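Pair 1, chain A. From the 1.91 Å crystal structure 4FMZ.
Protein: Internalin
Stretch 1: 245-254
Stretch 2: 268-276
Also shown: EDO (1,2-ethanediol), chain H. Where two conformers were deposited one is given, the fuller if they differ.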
# COMPACT_ATOMS: atom_id res chain seq x y z
N LEU A 245 -6.20 -10.50 -15.05
CA LEU A 245 -5.00 -9.66 -14.94
C LEU A 245 -4.99 -8.57 -16.04
O LEU A 245 -5.12 -8.88 -17.22
CB LEU A 245 -3.74 -10.56 -14.98
CG LEU A 245 -2.49 -10.03 -14.29
CD1 LEU A 245 -2.69 -9.88 -12.79
CD2 LEU A 245 -1.33 -10.97 -14.55
N THR A 246 -4.92 -7.29 -15.63
CA THR A 246 -4.98 -6.11 -16.52
C THR A 246 -3.67 -5.32 -16.48
O THR A 246 -3.35 -4.62 -17.43
CB THR A 246 -6.18 -5.22 -16.07
OG1 THR A 246 -7.35 -6.04 -15.95
CG2 THR A 246 -6.48 -4.03 -16.96
N TRP A 247 -2.98 -5.34 -15.33
CA TRP A 247 -1.77 -4.56 -15.10
C TRP A 247 -0.72 -5.48 -14.51
O TRP A 247 -0.91 -6.05 -13.43
CB TRP A 247 -2.09 -3.38 -14.14
CG TRP A 247 -1.01 -2.35 -14.00
CD1 TRP A 247 0.17 -2.49 -13.32
CD2 TRP A 247 -1.06 -1.00 -14.46
NE1 TRP A 247 0.89 -1.32 -13.40
CE2 TRP A 247 0.16 -0.38 -14.09
CE3 TRP A 247 -2.00 -0.25 -15.19
CZ2 TRP A 247 0.44 0.96 -14.37
CZ3 TRP A 247 -1.71 1.09 -15.49
CH2 TRP A 247 -0.50 1.67 -15.10
N LEU A 248 0.37 -5.69 -15.24
CA LEU A 248 1.41 -6.60 -14.78
C LEU A 248 2.79 -5.95 -14.89
O LEU A 248 3.24 -5.66 -15.99
CB LEU A 248 1.35 -7.95 -15.56
CG LEU A 248 2.47 -8.98 -15.30
CD1 LEU A 248 2.54 -9.38 -13.82
CD2 LEU A 248 2.25 -10.25 -16.13
N GLU A 249 3.45 -5.73 -13.74
CA GLU A 249 4.80 -5.16 -13.64
C GLU A 249 5.70 -6.19 -13.01
O GLU A 249 5.48 -6.55 -11.85
CB GLU A 249 4.83 -3.86 -12.82
CG GLU A 249 4.08 -2.69 -13.42
CD GLU A 249 4.04 -1.43 -12.56
OE1 GLU A 249 4.62 -1.43 -11.45
OE2 GLU A 249 3.41 -0.45 -13.01
N ILE A 250 6.65 -6.70 -13.76
CA ILE A 250 7.54 -7.74 -13.26
C ILE A 250 8.94 -7.52 -13.90
O ILE A 250 9.67 -8.47 -14.19
CB ILE A 250 6.90 -9.14 -13.51
CG1 ILE A 250 7.54 -10.26 -12.67
CG2 ILE A 250 6.66 -9.48 -14.99
CD1 ILE A 250 6.65 -11.46 -12.35
N GLY A 251 9.31 -6.25 -14.03
CA GLY A 251 10.61 -5.86 -14.55
C GLY A 251 11.69 -6.14 -13.52
O GLY A 251 11.39 -6.39 -12.35
N THR A 252 12.96 -6.15 -13.96
CA THR A 252 14.13 -6.38 -13.09
C THR A 252 14.00 -7.75 -12.32
O THR A 252 14.11 -7.83 -11.08
CB THR A 252 14.37 -5.16 -12.17
OG1 THR A 252 14.14 -3.96 -12.92
CG2 THR A 252 15.78 -5.12 -11.60
N ASN A 253 13.76 -8.81 -13.07
CA ASN A 253 13.69 -10.16 -12.53
C ASN A 253 14.65 -11.05 -13.35
O ASN A 253 15.57 -10.52 -13.98
CB ASN A 253 12.24 -10.67 -12.53
CG ASN A 253 11.50 -10.24 -11.30
OD1 ASN A 253 11.76 -10.74 -10.22
ND2 ASN A 253 10.58 -9.31 -11.44
N GLN A 254 14.45 -12.39 -13.34
CA GLN A 254 15.31 -13.32 -14.08
C GLN A 254 14.45 -14.15 -15.05
O GLN A 254 14.68 -15.34 -15.22
CB GLN A 254 16.09 -14.22 -13.09
CG GLN A 254 17.19 -13.48 -12.32
CD GLN A 254 17.68 -14.25 -11.11
OE1 GLN A 254 18.04 -15.43 -11.19
NE2 GLN A 254 17.76 -13.57 -9.98
N LYS A 268 -3.60 -4.72 -20.22
CA LYS A 268 -3.46 -3.38 -20.80
C LYS A 268 -2.04 -2.87 -20.57
O LYS A 268 -1.54 -2.06 -21.36
CB LYS A 268 -4.47 -2.39 -20.18
CG LYS A 268 -5.95 -2.74 -20.41
CD LYS A 268 -6.44 -2.39 -21.82
CE LYS A 268 -7.75 -1.65 -21.83
NZ LYS A 268 -7.61 -0.24 -21.38
N MSE A 269 -1.40 -3.31 -19.46
CA MSE A 269 -0.05 -2.90 -19.10
C MSE A 269 0.83 -4.12 -18.89
O MSE A 269 0.51 -5.01 -18.10
CB MSE A 269 -0.07 -2.00 -17.83
CG MSE A 269 1.17 -2.13 -16.91
SE MSE A 269 2.77 -1.40 -17.66
CE MSE A 269 3.07 0.10 -16.41
N LEU A 270 1.94 -4.16 -19.61
CA LEU A 270 2.88 -5.25 -19.42
C LEU A 270 4.29 -4.68 -19.29
O LEU A 270 4.83 -4.18 -20.27
CB LEU A 270 2.81 -6.31 -20.54
CG LEU A 270 3.80 -7.47 -20.41
CD1 LEU A 270 3.56 -8.29 -19.12
CD2 LEU A 270 3.72 -8.39 -21.63
N ASN A 271 4.87 -4.78 -18.09
CA ASN A 271 6.24 -4.32 -17.89
C ASN A 271 7.13 -5.51 -17.56
O ASN A 271 7.08 -6.03 -16.44
CB ASN A 271 6.33 -3.22 -16.81
CG ASN A 271 7.73 -2.66 -16.60
OD1 ASN A 271 8.74 -3.19 -17.10
ND2 ASN A 271 7.81 -1.58 -15.85
N VAL A 272 7.97 -5.91 -18.53
CA VAL A 272 8.92 -7.00 -18.38
C VAL A 272 10.34 -6.50 -18.75
O VAL A 272 11.18 -7.28 -19.16
CB VAL A 272 8.52 -8.29 -19.17
CG1 VAL A 272 7.36 -9.02 -18.50
CG2 VAL A 272 8.18 -7.97 -20.62
N GLY A 273 10.59 -5.20 -18.55
CA GLY A 273 11.89 -4.59 -18.79
C GLY A 273 12.94 -5.16 -17.86
O GLY A 273 12.60 -5.58 -16.75
N SER A 274 14.21 -5.24 -18.31
CA SER A 274 15.32 -5.76 -17.49
C SER A 274 15.11 -7.24 -17.08
O SER A 274 15.10 -7.62 -15.90
CB SER A 274 15.57 -4.86 -16.27
OG SER A 274 15.92 -3.56 -16.70
N ASN A 275 14.95 -8.07 -18.10
CA ASN A 275 14.83 -9.52 -17.96
C ASN A 275 15.75 -10.16 -19.02
O ASN A 275 16.71 -9.51 -19.46
CB ASN A 275 13.37 -9.96 -18.05
CG ASN A 275 12.62 -9.78 -16.75
OD1 ASN A 275 12.90 -10.46 -15.77
ND2 ASN A 275 11.71 -8.81 -16.69
N GLN A 276 15.51 -11.43 -19.37
CA GLN A 276 16.34 -12.15 -20.33
C GLN A 276 15.47 -12.74 -21.46
O GLN A 276 15.76 -13.82 -21.97
CB GLN A 276 17.14 -13.25 -19.57
CG GLN A 276 18.17 -12.68 -18.59
CD GLN A 276 18.72 -13.71 -17.63
OE1 GLN A 276 19.35 -14.70 -18.03
NE2 GLN A 276 18.53 -13.48 -16.32
C1 EDO H . 13.15 -1.98 -15.53
O1 EDO H . 13.68 -1.91 -16.85
C2 EDO H . 11.66 -2.36 -15.60
O2 EDO H . 11.05 -1.58 -16.61

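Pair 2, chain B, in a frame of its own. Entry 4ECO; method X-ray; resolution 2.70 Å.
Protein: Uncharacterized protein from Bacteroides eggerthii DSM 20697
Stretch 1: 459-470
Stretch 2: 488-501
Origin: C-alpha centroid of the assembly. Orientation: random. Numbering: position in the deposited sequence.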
# COMPACT_ATOMS: atom_id res chain seq x y z
N LEU B 459 6.48 -9.33 19.14
CA LEU B 459 5.49 -8.25 19.13
C LEU B 459 5.80 -7.15 20.15
O LEU B 459 5.84 -7.40 21.35
CB LEU B 459 4.09 -8.80 19.39
CG LEU B 459 3.51 -9.66 18.30
CD1 LEU B 459 2.34 -10.44 18.81
CD2 LEU B 459 3.17 -8.84 17.08
N SER B 460 5.97 -5.92 19.66
CA SER B 460 6.16 -4.75 20.48
C SER B 460 4.81 -3.98 20.62
O SER B 460 4.64 -3.18 21.55
CB SER B 460 7.27 -3.85 19.93
OG SER B 460 7.10 -3.46 18.58
N SER B 461 3.85 -4.22 19.70
CA SER B 461 2.54 -3.58 19.72
C SER B 461 1.45 -4.48 19.12
O SER B 461 1.70 -5.20 18.14
CB SER B 461 2.56 -2.25 18.97
OG SER B 461 2.82 -2.44 17.60
N ILE B 462 0.25 -4.43 19.71
CA ILE B 462 -0.91 -5.19 19.28
C ILE B 462 -2.15 -4.28 19.26
O ILE B 462 -2.39 -3.51 20.19
CB ILE B 462 -1.11 -6.45 20.15
CG1 ILE B 462 -2.17 -7.40 19.55
CG2 ILE B 462 -1.38 -6.12 21.64
CD1 ILE B 462 -2.15 -8.82 20.08
N ASN B 463 -2.95 -4.41 18.21
CA ASN B 463 -4.19 -3.66 18.11
C ASN B 463 -5.32 -4.63 18.12
O ASN B 463 -5.44 -5.43 17.21
CB ASN B 463 -4.20 -2.79 16.86
CG ASN B 463 -5.17 -1.66 16.95
OD1 ASN B 463 -6.19 -1.67 17.69
ND2 ASN B 463 -4.85 -0.65 16.17
N LEU B 464 -6.09 -4.64 19.19
CA LEU B 464 -7.23 -5.55 19.35
C LEU B 464 -8.52 -4.75 19.47
O LEU B 464 -9.55 -5.28 19.87
CB LEU B 464 -7.00 -6.46 20.55
CG LEU B 464 -6.17 -7.68 20.25
CD1 LEU B 464 -5.59 -8.27 21.52
CD2 LEU B 464 -6.98 -8.71 19.50
N MSE B 465 -8.46 -3.47 19.08
CA MSE B 465 -9.61 -2.57 19.13
C MSE B 465 -10.76 -3.10 18.25
O MSE B 465 -10.53 -3.56 17.12
CB MSE B 465 -9.20 -1.12 18.70
CG MSE B 465 -10.40 -0.15 18.47
SE MSE B 465 -11.23 -0.26 16.66
CE MSE B 465 -9.86 0.74 15.73
N GLY B 466 -11.98 -2.93 18.74
CA GLY B 466 -13.17 -3.31 17.98
C GLY B 466 -13.32 -4.79 17.83
O GLY B 466 -13.38 -5.30 16.72
N ASN B 467 -13.39 -5.49 18.97
CA ASN B 467 -13.55 -6.94 19.00
C ASN B 467 -14.61 -7.32 20.04
O ASN B 467 -15.45 -6.49 20.38
CB ASN B 467 -12.21 -7.62 19.23
CG ASN B 467 -11.49 -7.76 17.93
OD1 ASN B 467 -11.92 -8.50 17.05
ND2 ASN B 467 -10.41 -7.03 17.75
N MSE B 468 -14.59 -8.57 20.51
CA MSE B 468 -15.60 -9.14 21.39
C MSE B 468 -15.08 -9.57 22.74
O MSE B 468 -15.76 -10.31 23.46
CB MSE B 468 -16.22 -10.39 20.72
CG MSE B 468 -16.87 -10.11 19.37
SE MSE B 468 -18.30 -8.80 19.57
CE MSE B 468 -18.19 -8.04 17.63
N LEU B 469 -13.87 -9.11 23.11
CA LEU B 469 -13.26 -9.47 24.38
C LEU B 469 -14.09 -8.95 25.55
O LEU B 469 -14.64 -7.84 25.48
CB LEU B 469 -11.82 -8.95 24.45
CG LEU B 469 -10.88 -9.50 23.37
CD1 LEU B 469 -9.72 -8.57 23.13
CD2 LEU B 469 -10.42 -10.93 23.68
N THR B 470 -14.27 -9.80 26.58
CA THR B 470 -15.02 -9.50 27.81
C THR B 470 -14.07 -9.53 29.00
O THR B 470 -14.34 -8.87 30.02
CB THR B 470 -16.20 -10.44 27.99
OG1 THR B 470 -15.77 -11.79 27.76
CG2 THR B 470 -17.35 -10.11 27.07
N TYR B 488 8.29 -9.44 26.97
CA TYR B 488 8.95 -8.27 27.56
C TYR B 488 9.04 -7.14 26.53
O TYR B 488 9.15 -5.98 26.92
CB TYR B 488 10.36 -8.64 28.09
CG TYR B 488 11.41 -8.88 27.02
CD1 TYR B 488 11.55 -10.12 26.41
CD2 TYR B 488 12.27 -7.86 26.62
CE1 TYR B 488 12.49 -10.34 25.41
CE2 TYR B 488 13.22 -8.06 25.61
CZ TYR B 488 13.32 -9.31 25.02
OH TYR B 488 14.25 -9.50 24.02
N LEU B 489 8.96 -7.47 25.22
CA LEU B 489 8.97 -6.52 24.10
C LEU B 489 7.68 -5.73 23.93
O LEU B 489 7.71 -4.68 23.30
CB LEU B 489 9.23 -7.26 22.77
CG LEU B 489 10.57 -7.96 22.58
CD1 LEU B 489 10.52 -8.87 21.40
CD2 LEU B 489 11.69 -6.95 22.39
N LEU B 490 6.53 -6.24 24.43
CA LEU B 490 5.22 -5.61 24.25
C LEU B 490 5.14 -4.28 25.00
O LEU B 490 5.05 -4.26 26.23
CB LEU B 490 4.10 -6.57 24.72
CG LEU B 490 2.67 -6.19 24.30
CD1 LEU B 490 2.50 -6.30 22.78
CD2 LEU B 490 1.67 -7.07 25.00
N THR B 491 5.15 -3.18 24.24
CA THR B 491 5.11 -1.83 24.80
C THR B 491 3.79 -1.07 24.44
O THR B 491 3.53 -0.03 25.05
CB THR B 491 6.34 -1.02 24.34
OG1 THR B 491 6.35 -0.93 22.91
CG2 THR B 491 7.66 -1.63 24.86
N SER B 492 2.95 -1.58 23.51
CA SER B 492 1.69 -0.92 23.14
C SER B 492 0.55 -1.92 23.03
O SER B 492 0.68 -2.93 22.35
CB SER B 492 1.82 -0.13 21.83
OG SER B 492 2.78 0.91 21.91
N ILE B 493 -0.56 -1.65 23.74
CA ILE B 493 -1.75 -2.50 23.73
C ILE B 493 -3.00 -1.62 23.51
O ILE B 493 -3.33 -0.80 24.36
CB ILE B 493 -1.88 -3.35 25.01
CG1 ILE B 493 -0.53 -4.04 25.41
CG2 ILE B 493 -3.01 -4.37 24.85
CD1 ILE B 493 -0.57 -4.84 26.73
N ASP B 494 -3.67 -1.80 22.35
CA ASP B 494 -4.92 -1.12 22.01
C ASP B 494 -6.06 -2.09 22.16
O ASP B 494 -6.12 -3.11 21.46
CB ASP B 494 -4.89 -0.54 20.60
CG ASP B 494 -5.78 0.67 20.41
OD1 ASP B 494 -6.75 0.81 21.17
OD2 ASP B 494 -5.52 1.45 19.47
N LEU B 495 -6.92 -1.84 23.15
CA LEU B 495 -8.06 -2.69 23.47
C LEU B 495 -9.37 -1.89 23.45
O LEU B 495 -10.38 -2.37 23.99
CB LEU B 495 -7.86 -3.37 24.83
CG LEU B 495 -6.83 -4.50 24.86
CD1 LEU B 495 -6.30 -4.71 26.24
CD2 LEU B 495 -7.38 -5.78 24.23
N ARG B 496 -9.38 -0.72 22.78
CA ARG B 496 -10.59 0.10 22.67
C ARG B 496 -11.72 -0.68 22.03
O ARG B 496 -11.49 -1.61 21.25
CB ARG B 496 -10.34 1.37 21.84
CG ARG B 496 -9.44 2.45 22.42
CD ARG B 496 -9.11 3.45 21.33
NE ARG B 496 -8.45 2.77 20.21
CZ ARG B 496 -8.48 3.16 18.94
NH1 ARG B 496 -9.11 4.26 18.59
NH2 ARG B 496 -7.85 2.45 18.02
N PHE B 497 -12.96 -0.27 22.33
CA PHE B 497 -14.16 -0.83 21.73
C PHE B 497 -14.23 -2.31 21.86
O PHE B 497 -14.23 -3.04 20.86
CB PHE B 497 -14.30 -0.43 20.25
CG PHE B 497 -14.37 1.05 20.08
CD1 PHE B 497 -15.56 1.74 20.31
CD2 PHE B 497 -13.24 1.78 19.75
CE1 PHE B 497 -15.61 3.12 20.20
CE2 PHE B 497 -13.29 3.17 19.64
CZ PHE B 497 -14.47 3.83 19.87
N ASN B 498 -14.31 -2.76 23.10
CA ASN B 498 -14.53 -4.14 23.48
C ASN B 498 -15.58 -4.11 24.58
O ASN B 498 -16.25 -3.08 24.75
CB ASN B 498 -13.22 -4.84 23.87
CG ASN B 498 -12.49 -5.45 22.71
OD1 ASN B 498 -12.76 -6.57 22.31
ND2 ASN B 498 -11.54 -4.73 22.16
N LYS B 499 -15.74 -5.20 25.32
CA LYS B 499 -16.72 -5.23 26.38
C LYS B 499 -16.02 -5.75 27.63
O LYS B 499 -16.60 -6.51 28.41
CB LYS B 499 -17.93 -6.09 25.94
CG LYS B 499 -18.83 -5.40 24.92
CD LYS B 499 -19.78 -6.36 24.28
CE LYS B 499 -20.75 -5.67 23.34
NZ LYS B 499 -21.68 -6.64 22.68
N LEU B 500 -14.75 -5.30 27.83
CA LEU B 500 -13.87 -5.72 28.91
C LEU B 500 -14.31 -5.23 30.27
O LEU B 500 -14.56 -4.04 30.45
CB LEU B 500 -12.43 -5.25 28.66
CG LEU B 500 -11.64 -5.91 27.52
CD1 LEU B 500 -10.40 -5.12 27.19
CD2 LEU B 500 -11.23 -7.33 27.88
N THR B 501 -14.35 -6.15 31.25
CA THR B 501 -14.68 -5.88 32.67
C THR B 501 -13.51 -6.23 33.56
O THR B 501 -13.45 -5.74 34.70
CB THR B 501 -15.92 -6.65 33.14
OG1 THR B 501 -15.77 -8.01 32.76
CG2 THR B 501 -17.22 -6.08 32.58

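Both pairs place two short parallel strands side by side, each running on into a turn. In pair 1 strands 247-249 and 269-271 approach to 4.8 Å at 8°; in pair 2 strands 461-463 and 492-494 approach to 4.8 Å at 4°. The central backbones superpose with an RMSD of 0.3 Å.

The hydrogen bonds of the strands depend on main-chain atoms alone, so they survive changes of sequence. In pair 1 Leu248(A) N donates to Met269(A) O (2.9 Å), and Leu248(A) O accepts from Asn271(A) N (2.8 Å). The matching Ile462(B) does the same in pair 2: its N reaches Ser492(B) O at 3.1 Å and its O receives Asp494(B) N at 3.0 Å. One residue thus bonds through both its N and its O to the neighbouring strand, as parallel pairing requires.

Beyond the strands, the most faithful match is asparagine. Asn275(A) and Asn498(B) coincide, with side-chain centres 0.2 Å apart. Asn275(A) ND2 donates to Ile250(A) O across the stretches (3.2 Å) and to Val272(A) O within its own (3.0 Å); Asn498(B) ND2 likewise reaches Leu464(B) O (3.1 Å) and Leu495(B) O (3.2 Å). A buried amide suits this place because its two N-H groups can satisfy two carbonyls of the turning backbone. Asn253(A) and Asn467(B) repeat the theme one stretch earlier, ND2 of Asn253(A) meeting Ile250(A) O at 3.0 Å and ND2 of Asn467(B) meeting Leu464(B) O at 2.9 Å.

The face bearing Leu248(A) and Leu270(A) is buried and apolar, and branched aliphatic residues fill it in both proteins. Leu248(A) CD2 lies 3.8 Å from Leu270(A) CD1; the equivalent isoleucines meet through Ile462(B) CG2 and Ile493(B) CG2 at 4.0 Å. Just beyond, Ile250(A) CG2 packs on Val272(A) CG1 (3.6 Å), while Leu464(B) CB meets Leu495(B) CD2 (3.8 Å).

The other face differs most. In pair 1 the selenomethionine Met269(A) lays CG over the Trp247(A) five-membered ring, 3.4 Å from its centroid, a CH-pi contact between a flexible chain and a flat surface. The indole is also tied to its own strand, Trp247(A) NE1 donating to Glu249(A) OE2 at 2.7 Å. Pair 2 has two serines here; Ser461(B) CB lies 3.6 Å from Ser492(B) CB, and neither residue carries a long chain or a ring to lay over its neighbour.

At the turn the bulk is redistributed. Gly251(A) and Gly273(A) leave room for an ethanediol, probably from the crystallisation liquor, whose O2 donates to Asn271(A) OD1 (2.9 Å). The matching positions in pair 2 carry selenomethionine Met465(B) and Arg496(B). Asp494(B), matching Asn271(A), adds the charge for a salt bridge, with Arg496(B) NE 2.8 Å from OD1 of Asp494(B). Met465(B) CG covers one guanidinium face and lies 3.7 Å from Phe497(B) CD2, at the ring edge. Gly466(B), where Thr252(A) stands in pair 1, suits its positive phi of 70°.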